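Local coordinates for protein beta-fructofuranosidase (Bifidobacterium adolescentis, PDB 6NOB) that probably hydrolyses terminal beta-D-fructofuranosides such as sucrose, releasing fructose, at residues L294-F299 with A336-M341; F366-A371 with G390-Y395. All coordinates share one frame; numbering follows the deposited sequence.

Contact 1. Residues L294-F299 with A336-M341; sequences LPVSEF and ATVPAM
Leu-294 pairs with Val-338 where strands 285-295 and 337-347 run antiparallel in one blade of the beta-propeller expected for family 32. The two form a hydrogen-bonded pair: Leu-294 N donates to Val-338 O at 3.0 Å, and Val-338 N donates back to Leu-294 O. The same carbonyl oxygen also receives a CA-H...O contact from Thr-337 CA. With CG anti to its own carbonyl carbon (chi1 -70°), CG and CD1 of Leu-294 both lie against Ala-340 CB, CD1 at 3.8 Å, with Tyr-358 and Pro-361 of the next strand also touching the side chain.

Pro-295 faces Thr-337 as a non-hydrogen-bonded pair, its CB pointing away from the partner strand, while Pro-295 CA makes a CA-H...O contact with Ala-336 O at 3.2 Å. The chain then bends into a short 3-10 turn, and Val-296 N makes the last direct bond, to Ala-336 O at 2.9 Å with an N-H...O angle of 164°. Water 1 grips that oxygen as well, donating to it and accepting from Ser-297 N, so the acceptor is shared between backbone and solvent. Val-296 packs CG1 against the Thr-337 carbonyl carbon and Val-338 CG1, the latter at 3.9 Å.

Phe-299 closes the turn. Its N bonds to Val-296 O, an oxygen that also lies in the plane of the phenyl ring at its edge. With CB pointing toward the partner strand, the ring crosses the Val-338 side chain obliquely and brings Phe-299 CE1 to 3.8 Å from Val-338 CG1, the methyl set between the backbone N and carbonyl carbon of its residue.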
loop_
_atom_site.group_PDB
_atom_site.type_symbol
_atom_site.label_atom_id
_atom_site.label_comp_id
_atom_site.label_asym_id
_atom_site.label_seq_id
_atom_site.Cartn_x
_atom_site.Cartn_y
_atom_site.Cartn_z
ATOM N N LEU A 294 -23.017 -7.008 2.468
ATOM C CA LEU A 294 -24.269 -7.225 3.173
ATOM C C LEU A 294 -25.320 -7.752 2.213
ATOM O O LEU A 294 -25.231 -7.526 1.002
ATOM C CB LEU A 294 -24.764 -5.926 3.831
ATOM C CG LEU A 294 -23.934 -5.431 5.021
ATOM C CD1 LEU A 294 -24.392 -4.052 5.482
ATOM C CD2 LEU A 294 -23.993 -6.431 6.168
ATOM N N PRO A 295 -26.320 -8.477 2.717
ATOM C CA PRO A 295 -27.401 -8.945 1.841
ATOM C C PRO A 295 -28.157 -7.770 1.239
ATOM O O PRO A 295 -28.504 -6.814 1.935
ATOM C CB PRO A 295 -28.295 -9.772 2.776
ATOM C CG PRO A 295 -27.450 -10.083 3.963
ATOM C CD PRO A 295 -26.481 -8.952 4.103
ATOM N N VAL A 296 -28.417 -7.852 -0.068
ATOM C CA VAL A 296 -29.160 -6.793 -0.738
ATOM C C VAL A 296 -30.570 -6.673 -0.181
ATOM O O VAL A 296 -31.209 -5.625 -0.338
ATOM C CB VAL A 296 -29.183 -7.023 -2.265
ATOM C CG1 VAL A 296 -27.763 -7.084 -2.814
ATOM C CG2 VAL A 296 -29.957 -8.287 -2.611
ATOM N N SER A 297 -31.073 -7.719 0.481
ATOM C CA SER A 297 -32.378 -7.654 1.127
ATOM C C SER A 297 -32.414 -6.668 2.288
ATOM O O SER A 297 -33.506 -6.330 2.756
ATOM C CB SER A 297 -32.790 -9.046 1.612
ATOM O OG SER A 297 -31.796 -9.610 2.448
ATOM N N GLU A 298 -31.259 -6.201 2.761
ATOM C CA GLU A 298 -31.206 -5.137 3.755
ATOM C C GLU A 298 -31.422 -3.757 3.149
ATOM O O GLU A 298 -31.344 -2.758 3.874
ATOM C CB GLU A 298 -29.863 -5.168 4.495
ATOM C CG GLU A 298 -29.655 -6.395 5.370
ATOM C CD GLU A 298 -28.490 -6.238 6.333
ATOM O OE1 GLU A 298 -28.178 -7.206 7.059
ATOM O OE2 GLU A 298 -27.887 -5.145 6.366
ATOM N N PHE A 299 -31.683 -3.677 1.847
ATOM C CA PHE A 299 -31.877 -2.414 1.154
ATOM C C PHE A 299 -33.147 -2.492 0.318
ATOM O O PHE A 299 -33.655 -3.578 0.026
ATOM C CB PHE A 299 -30.674 -2.071 0.261
ATOM C CG PHE A 299 -29.356 -2.074 0.988
ATOM C CD1 PHE A 299 -28.622 -3.243 1.117
ATOM C CD2 PHE A 299 -28.850 -0.908 1.539
ATOM C CE1 PHE A 299 -27.408 -3.251 1.784
ATOM C CE2 PHE A 299 -27.638 -0.909 2.208
ATOM C CZ PHE A 299 -26.917 -2.084 2.330
ATOM N N ALA A 336 -26.630 -12.109 -4.144
ATOM C CA ALA A 336 -27.352 -11.832 -2.911
ATOM C C ALA A 336 -26.701 -10.754 -2.058
ATOM O O ALA A 336 -27.324 -10.290 -1.099
ATOM C CB ALA A 336 -27.487 -13.112 -2.076
ATOM N N THR A 337 -25.476 -10.345 -2.379
ATOM C CA THR A 337 -24.724 -9.414 -1.556
ATOM C C THR A 337 -24.303 -8.192 -2.362
ATOM O O THR A 337 -24.310 -8.193 -3.598
ATOM C CB THR A 337 -23.481 -10.084 -0.952
ATOM O OG1 THR A 337 -22.589 -10.471 -2.004
ATOM C CG2 THR A 337 -23.871 -11.312 -0.145
ATOM N N VAL A 338 -23.930 -7.147 -1.631
ATOM C CA VAL A 338 -23.443 -5.894 -2.201
ATOM C C VAL A 338 -22.309 -5.398 -1.309
ATOM O O VAL A 338 -22.402 -5.509 -0.077
ATOM C CB VAL A 338 -24.574 -4.857 -2.320
ATOM C CG1 VAL A 338 -25.314 -4.713 -0.990
ATOM C CG2 VAL A 338 -24.043 -3.509 -2.793
ATOM N N PRO A 339 -21.217 -4.880 -1.871
ATOM C CA PRO A 339 -20.143 -4.344 -1.026
ATOM C C PRO A 339 -20.651 -3.212 -0.147
ATOM O O PRO A 339 -21.389 -2.334 -0.599
ATOM C CB PRO A 339 -19.107 -3.850 -2.041
ATOM C CG PRO A 339 -19.372 -4.668 -3.272
ATOM C CD PRO A 339 -20.854 -4.879 -3.300
ATOM N N ALA A 340 -20.254 -3.240 1.125
ATOM C CA ALA A 340 -20.722 -2.258 2.091
ATOM C C ALA A 340 -19.599 -1.858 3.035
ATOM O O ALA A 340 -18.751 -2.680 3.395
ATOM C CB ALA A 340 -21.907 -2.795 2.904
ATOM N N MET A 341 -19.605 -0.587 3.432
ATOM C CA MET A 341 -18.728 -0.074 4.479
ATOM C C MET A 341 -19.533 -0.034 5.768
ATOM O O MET A 341 -20.346 0.871 5.977
ATOM C CB MET A 341 -18.194 1.307 4.126
ATOM C CG MET A 341 -17.116 1.305 3.079
ATOM S SD MET A 341 -16.372 2.934 2.937
ATOM C CE MET A 341 -15.486 2.735 1.395
HETATM O O HOH W 1 -30.029 -10.728 -0.006
#

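Contact 2. Residues F366-A371 with G390-Y395; sequences FGHQIA and GALMHY
The imidazole of His-368 is overlapped by Leu-392, whose CD1 methyl sits over one face in a CH-pi contact, 3.9 Å from the ring centroid and 28° off the normal. That methyl comes within 3.6 Å of His-368 CG.

The His-368 ring also turns its edge toward the face of Tyr-395, an offset edge-to-face pair with centroids 5.0 Å apart and planes at 63°. His-368 CD2 leads, lying 3.4 Å from Tyr-395 CZ, while the phenol oxygen lies in the imidazole plane. Both polar ends converge on Thr-316: His-368 NE2 and Tyr-395 OH each hydrogen-bond to its OG1, and Tyr-395 OH has a second bond, to Gly-318 N. His-368 ND1 is held by Asp-365 OD2, so bonds at both nitrogens fix the rotation of the ring.

At the edge of the Tyr-395 ring, near its plane, Ile-370 CD1 rests 3.9 Å from Tyr-395 CE1. Ala-371, at the end of the type I turn from His-368, sets its CB 3.4 Å from Met-393 O and against both Tyr-395 CB and Leu-392 CB. An alanine in place of Tyr-395 would probably leave the His-368 edge and the end of Ile-370 facing a gap, and Gly-318 N and Thr-316 OG1 without the phenol oxygen.

No hydrogen bond joins the two segments directly. The loop leaving strand 357-365 packs by side chains on strand 385-396 of the next sheet, consistent with a blade-to-blade connection in the five-bladed beta-propeller of family 32.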
loop_
_atom_site.group_PDB
_atom_site.type_symbol
_atom_site.label_atom_id
_atom_site.label_comp_id
_atom_site.label_asym_id
_atom_site.label_seq_id
_atom_site.Cartn_x
_atom_site.Cartn_y
_atom_site.Cartn_z
ATOM N N PHE A 366 -24.138 -0.071 -4.849
ATOM C CA PHE A 366 -25.039 -0.845 -5.693
ATOM C C PHE A 366 -24.730 -0.681 -7.173
ATOM O O PHE A 366 -25.083 -1.560 -7.966
ATOM C CB PHE A 366 -26.494 -0.465 -5.416
ATOM C CG PHE A 366 -27.145 -1.330 -4.379
ATOM C CD1 PHE A 366 -27.007 -1.038 -3.030
ATOM C CD2 PHE A 366 -27.876 -2.449 -4.748
ATOM C CE1 PHE A 366 -27.596 -1.839 -2.069
ATOM C CE2 PHE A 366 -28.468 -3.254 -3.794
ATOM C CZ PHE A 366 -28.329 -2.949 -2.453
ATOM N N GLY A 367 -24.075 0.416 -7.562
ATOM C CA GLY A 367 -23.599 0.527 -8.928
ATOM C C GLY A 367 -22.604 -0.559 -9.283
ATOM O O GLY A 367 -22.510 -0.966 -10.444
ATOM N N HIS A 368 -21.864 -1.052 -8.296
ATOM C CA HIS A 368 -20.893 -2.123 -8.478
ATOM C C HIS A 368 -21.220 -3.306 -7.576
ATOM O O HIS A 368 -20.337 -3.908 -6.960
ATOM C CB HIS A 368 -19.476 -1.615 -8.226
ATOM C CG HIS A 368 -19.077 -0.486 -9.123
ATOM N ND1 HIS A 368 -18.996 0.820 -8.687
ATOM C CD2 HIS A 368 -18.755 -0.465 -10.439
ATOM C CE1 HIS A 368 -18.632 1.594 -9.694
ATOM N NE2 HIS A 368 -18.480 0.840 -10.767
ATOM N N GLN A 369 -22.504 -3.659 -7.498
ATOM C CA GLN A 369 -22.933 -4.717 -6.593
ATOM C C GLN A 369 -22.441 -6.096 -7.010
ATOM O O GLN A 369 -22.476 -7.018 -6.187
ATOM C CB GLN A 369 -24.456 -4.718 -6.479
ATOM C CG GLN A 369 -25.177 -5.313 -7.660
ATOM C CD GLN A 369 -26.610 -5.664 -7.327
ATOM O OE1 GLN A 369 -27.545 -4.984 -7.753
ATOM N NE2 GLN A 369 -26.790 -6.728 -6.552
ATOM N N ILE A 370 -21.983 -6.268 -8.252
ATOM C CA ILE A 370 -21.424 -7.557 -8.639
ATOM C C ILE A 370 -20.025 -7.765 -8.074
ATOM O O ILE A 370 -19.533 -8.900 -8.065
ATOM C CB ILE A 370 -21.409 -7.727 -10.168
ATOM C CG1 ILE A 370 -20.578 -6.626 -10.829
ATOM C CG2 ILE A 370 -22.825 -7.730 -10.718
ATOM C CD1 ILE A 370 -20.436 -6.802 -12.326
ATOM N N ALA A 371 -19.366 -6.708 -7.602
ATOM C CA ALA A 371 -18.092 -6.886 -6.921
ATOM C C ALA A 371 -18.296 -7.700 -5.649
ATOM O O ALA A 371 -19.337 -7.613 -4.992
ATOM C CB ALA A 371 -17.458 -5.533 -6.592
ATOM N N GLY A 390 -12.710 3.231 -1.214
ATOM C CA GLY A 390 -12.664 1.790 -1.048
ATOM C C GLY A 390 -12.415 1.091 -2.364
ATOM O O GLY A 390 -12.666 1.640 -3.441
ATOM N N ALA A 391 -11.917 -0.139 -2.263
ATOM C CA ALA A 391 -11.561 -0.947 -3.421
ATOM C C ALA A 391 -12.595 -2.045 -3.642
ATOM O O ALA A 391 -13.161 -2.592 -2.692
ATOM C CB ALA A 391 -10.172 -1.563 -3.245
ATOM N N LEU A 392 -12.825 -2.375 -4.912
ATOM C CA LEU A 392 -13.881 -3.299 -5.317
ATOM C C LEU A 392 -13.263 -4.629 -5.737
ATOM O O LEU A 392 -12.645 -4.726 -6.801
ATOM C CB LEU A 392 -14.713 -2.695 -6.444
ATOM C CG LEU A 392 -15.431 -1.404 -6.051
ATOM C CD1 LEU A 392 -15.953 -0.674 -7.278
ATOM C CD2 LEU A 392 -16.561 -1.704 -5.079
ATOM N N MET A 393 -13.448 -5.653 -4.908
ATOM C CA MET A 393 -12.832 -6.949 -5.160
ATOM C C MET A 393 -13.499 -7.663 -6.328
ATOM O O MET A 393 -14.719 -7.604 -6.501
ATOM C CB MET A 393 -12.921 -7.832 -3.918
ATOM C CG MET A 393 -11.798 -7.650 -2.922
ATOM S SD MET A 393 -11.435 -9.199 -2.070
ATOM C CE MET A 393 -10.506 -10.070 -3.328
ATOM N N HIS A 394 -12.680 -8.350 -7.123
ATOM C CA HIS A 394 -13.161 -9.260 -8.162
ATOM C C HIS A 394 -14.055 -8.541 -9.169
ATOM O O HIS A 394 -15.074 -9.073 -9.617
ATOM C CB HIS A 394 -13.888 -10.459 -7.548
ATOM C CG HIS A 394 -13.008 -11.327 -6.705
ATOM N ND1 HIS A 394 -13.507 -12.315 -5.883
ATOM C CD2 HIS A 394 -11.664 -11.358 -6.558
ATOM C CE1 HIS A 394 -12.505 -12.915 -5.263
ATOM N NE2 HIS A 394 -11.376 -12.353 -5.656
ATOM N N TYR A 395 -13.671 -7.321 -9.527
ATOM C CA TYR A 395 -14.426 -6.533 -10.488
ATOM C C TYR A 395 -13.461 -5.831 -11.427
ATOM O O TYR A 395 -12.522 -5.167 -10.977
ATOM C CB TYR A 395 -15.321 -5.502 -9.788
ATOM C CG TYR A 395 -15.981 -4.528 -10.743
ATOM C CD1 TYR A 395 -17.091 -4.905 -11.493
ATOM C CD2 TYR A 395 -15.491 -3.234 -10.896
ATOM C CE1 TYR A 395 -17.696 -4.019 -12.369
ATOM C CE2 TYR A 395 -16.087 -2.340 -11.771
ATOM C CZ TYR A 395 -17.189 -2.737 -12.505
ATOM O OH TYR A 395 -17.785 -1.853 -13.378
#

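How the contacts relate
The contacts lie in series along the chain, their centres 11 Å apart on the same side of the molecule. Strand 357-365 pairs with 337-347 of contact 1 and then runs out into the loop of contact 2, as where one propeller blade probably passes to the next. They touch directly: the Phe-299 and Phe-366 rings meet edge-to-face, with Phe-299 CG 3.5 Å from Phe-366 CE1, and Pro-339 CG lies 3.4 Å from Ala-371 O. Contact 2 is the deeper, its centre about 19 Å from that of the chain against about 27 Å for contact 1. A bound PEG (di(hydroxyethyl)ether) lies about 7 Å from the side chain of Met-393 in contact 2.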